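Local structure of phosphoribosylaminoimidazole carboxylase, ATPase subunit (Thermotoga maritima, 3AX6) at residues E96-Q99 / V103-E106. The protein probably catalyses the ATP-dependent carboxylation of 5-aminoimidazole ribonucleotide with bicarbonate to N5-carboxyaminoimidazole ribonucleotide in purine biosynthesis. Residues are numbered along the deposited sequence; the frame is centred on the assembly and turned at random.
Sequences EIIQ and VQKE
The side-chain amide nitrogen of Gln104, NE2, reaches back to helix 92-99, where it lies 3.1 Å from Ile98 O and 3.4 Å from Ile98 CG2, while OE2 of Glu257 accepts a hydrogen bond from it. Its reach comes from an extended chain: CG stands anti to the backbone N (chi1 170°) and chi2 is 176°, which carries the amide obliquely across Ile98. Helix 101-110 also packs against the main chain of Ile97. CB of Val103 is directed toward segment 96-99, and CG2 presses on the carbonyl of Ile97, 3.1 Å from Ile97 O; CB of Gln104 adds a second carbon 3.4 Å from that oxygen. The backbone N of Gln104 is equally near to Ile97 O, but the angle is too poor for a hydrogen bond. Helix 92-99, in the pre-ATP-grasp region of Rossmann type, is followed at once by helix 101-110 in this ATP-grasp enzyme, and Lys101, which binds ADP, opens the second of them. CG2 of Ile97 lies against the backbone of Gln104, 4.1 Å from Gln104 CA. Ile98, largely turned from helix 101-110, packs on Ile258 and Pro260. Since Glu257 is a predicted ATP-binding residue and the nearest atoms of ADP and the Gln104 side chain are about 8 Å apart, Gln104 probably helps position that carboxylate as a second-shell partner.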
ATOM      1  N   GLU A  96      -7.236   0.274  29.521  1.00 23.37           N
ATOM      2  CA  GLU A  96      -7.638  -0.298  30.802  1.00 25.50           C
ATOM      3  C   GLU A  96      -9.142  -0.600  30.846  1.00 24.54           C
ATOM      4  O   GLU A  96      -9.560  -1.646  31.347  1.00 22.68           O
ATOM      5  CB  GLU A  96      -7.262   0.669  31.925  1.00 28.11           C
ATOM      6  CG  GLU A  96      -7.407   0.106  33.325  1.00 29.84           C
ATOM      7  CD  GLU A  96      -6.860   1.052  34.374  1.00 31.53           C
ATOM      8  OE1 GLU A  96      -7.305   2.220  34.398  1.00 32.25           O
ATOM      9  OE2 GLU A  96      -5.987   0.632  35.168  1.00 31.81           O
ATOM     10  N   ILE A  97      -9.943   0.323  30.318  1.00 23.30           N
ATOM     11  CA  ILE A  97     -11.392   0.165  30.277  1.00 21.34           C
ATOM     12  C   ILE A  97     -11.814  -0.993  29.375  1.00 24.35           C
ATOM     13  O   ILE A  97     -12.726  -1.751  29.706  1.00 24.32           O
ATOM     14  CB  ILE A  97     -12.079   1.444  29.763  1.00 16.99           C
ATOM     15  CG1 ILE A  97     -12.021   2.535  30.830  1.00 16.00           C
ATOM     16  CG2 ILE A  97     -13.520   1.150  29.384  1.00 14.00           C
ATOM     17  CD1 ILE A  97     -12.751   3.819  30.443  1.00 13.46           C
ATOM     18  N   ILE A  98     -11.147  -1.122  28.234  1.00 25.50           N
ATOM     19  CA  ILE A  98     -11.467  -2.170  27.275  1.00 27.43           C
ATOM     20  C   ILE A  98     -10.988  -3.571  27.672  1.00 28.62           C
ATOM     21  O   ILE A  98     -11.666  -4.560  27.395  1.00 30.98           O
ATOM     22  CB  ILE A  98     -10.900  -1.813  25.888  1.00 27.58           C
ATOM     23  CG1 ILE A  98     -11.461  -0.461  25.442  1.00 25.49           C
ATOM     24  CG2 ILE A  98     -11.260  -2.896  24.880  1.00 27.45           C
ATOM     25  CD1 ILE A  98     -10.871   0.055  24.147  1.00 25.65           C
ATOM     26  N   GLN A  99      -9.833  -3.654  28.325  1.00 28.96           N
ATOM     27  CA  GLN A  99      -9.275  -4.942  28.742  1.00 29.69           C
ATOM     28  C   GLN A  99     -10.184  -5.802  29.616  1.00 29.94           C
ATOM     29  O   GLN A  99     -10.092  -7.028  29.598  1.00 29.56           O
ATOM     30  CB  GLN A  99      -7.963  -4.737  29.490  1.00 30.80           C
ATOM     31  CG  GLN A  99      -6.803  -4.322  28.621  1.00 31.01           C
ATOM     32  CD  GLN A  99      -5.479  -4.624  29.280  1.00 31.74           C
ATOM     33  OE1 GLN A  99      -5.253  -4.271  30.440  1.00 31.04           O
ATOM     34  NE2 GLN A  99      -4.594  -5.284  28.544  1.00 32.62           N
ATOM     35  N   VAL A 103     -15.929  -3.870  33.226  1.00 26.20           N
ATOM     36  CA  VAL A 103     -15.742  -2.430  33.342  1.00 24.79           C
ATOM     37  C   VAL A 103     -16.148  -1.800  32.008  1.00 23.20           C
ATOM     38  O   VAL A 103     -16.756  -0.727  31.975  1.00 22.46           O
ATOM     39  CB  VAL A 103     -14.275  -2.075  33.678  1.00 26.12           C
ATOM     40  CG1 VAL A 103     -13.890  -2.671  35.026  1.00 26.27           C
ATOM     41  CG2 VAL A 103     -13.360  -2.602  32.606  1.00 28.55           C
ATOM     42  N   GLN A 104     -15.830  -2.485  30.909  1.00 20.51           N
ATOM     43  CA  GLN A 104     -16.183  -1.998  29.578  1.00 19.98           C
ATOM     44  C   GLN A 104     -17.696  -1.831  29.467  1.00 20.18           C
ATOM     45  O   GLN A 104     -18.177  -0.792  29.024  1.00 19.53           O
ATOM     46  CB  GLN A 104     -15.681  -2.962  28.500  1.00 19.26           C
ATOM     47  CG  GLN A 104     -16.213  -2.655  27.106  1.00 21.16           C
ATOM     48  CD  GLN A 104     -15.626  -3.554  26.040  1.00 21.05           C
ATOM     49  OE1 GLN A 104     -16.345  -4.056  25.173  1.00 23.49           O
ATOM     50  NE2 GLN A 104     -14.317  -3.759  26.091  1.00 17.51           N
ATOM     51  N   LYS A 105     -18.443  -2.856  29.878  1.00 22.14           N
ATOM     52  CA  LYS A 105     -19.908  -2.812  29.845  1.00 23.00           C
ATOM     53  C   LYS A 105     -20.439  -1.703  30.761  1.00 23.28           C
ATOM     54  O   LYS A 105     -21.377  -0.988  30.415  1.00 23.52           O
ATOM     55  CB  LYS A 105     -20.490  -4.157  30.294  1.00 23.38           C
ATOM     56  CG  LYS A 105     -20.277  -5.308  29.318  1.00 26.36           C
ATOM     57  CD  LYS A 105     -20.972  -5.031  27.999  1.00 27.87           C
ATOM     58  CE  LYS A 105     -20.750  -6.149  26.996  1.00 28.62           C
ATOM     59  NZ  LYS A 105     -21.377  -5.826  25.682  1.00 26.37           N
ATOM     60  N   GLU A 106     -19.828  -1.584  31.935  1.00 25.44           N
ATOM     61  CA  GLU A 106     -20.194  -0.580  32.934  1.00 25.46           C
ATOM     62  C   GLU A 106     -20.008   0.808  32.312  1.00 24.87           C
ATOM     63  O   GLU A 106     -20.837   1.698  32.482  1.00 23.77           O
ATOM     64  CB  GLU A 106     -19.277  -0.739  34.156  1.00 27.69           C
ATOM     65  CG  GLU A 106     -19.815  -0.239  35.491  1.00 32.01           C
ATOM     66  CD  GLU A 106     -20.637  -1.287  36.238  1.00 33.87           C
ATOM     67  OE1 GLU A 106     -20.877  -1.107  37.453  1.00 34.42           O
ATOM     68  OE2 GLU A 106     -21.047  -2.285  35.611  1.00 35.22           O
TER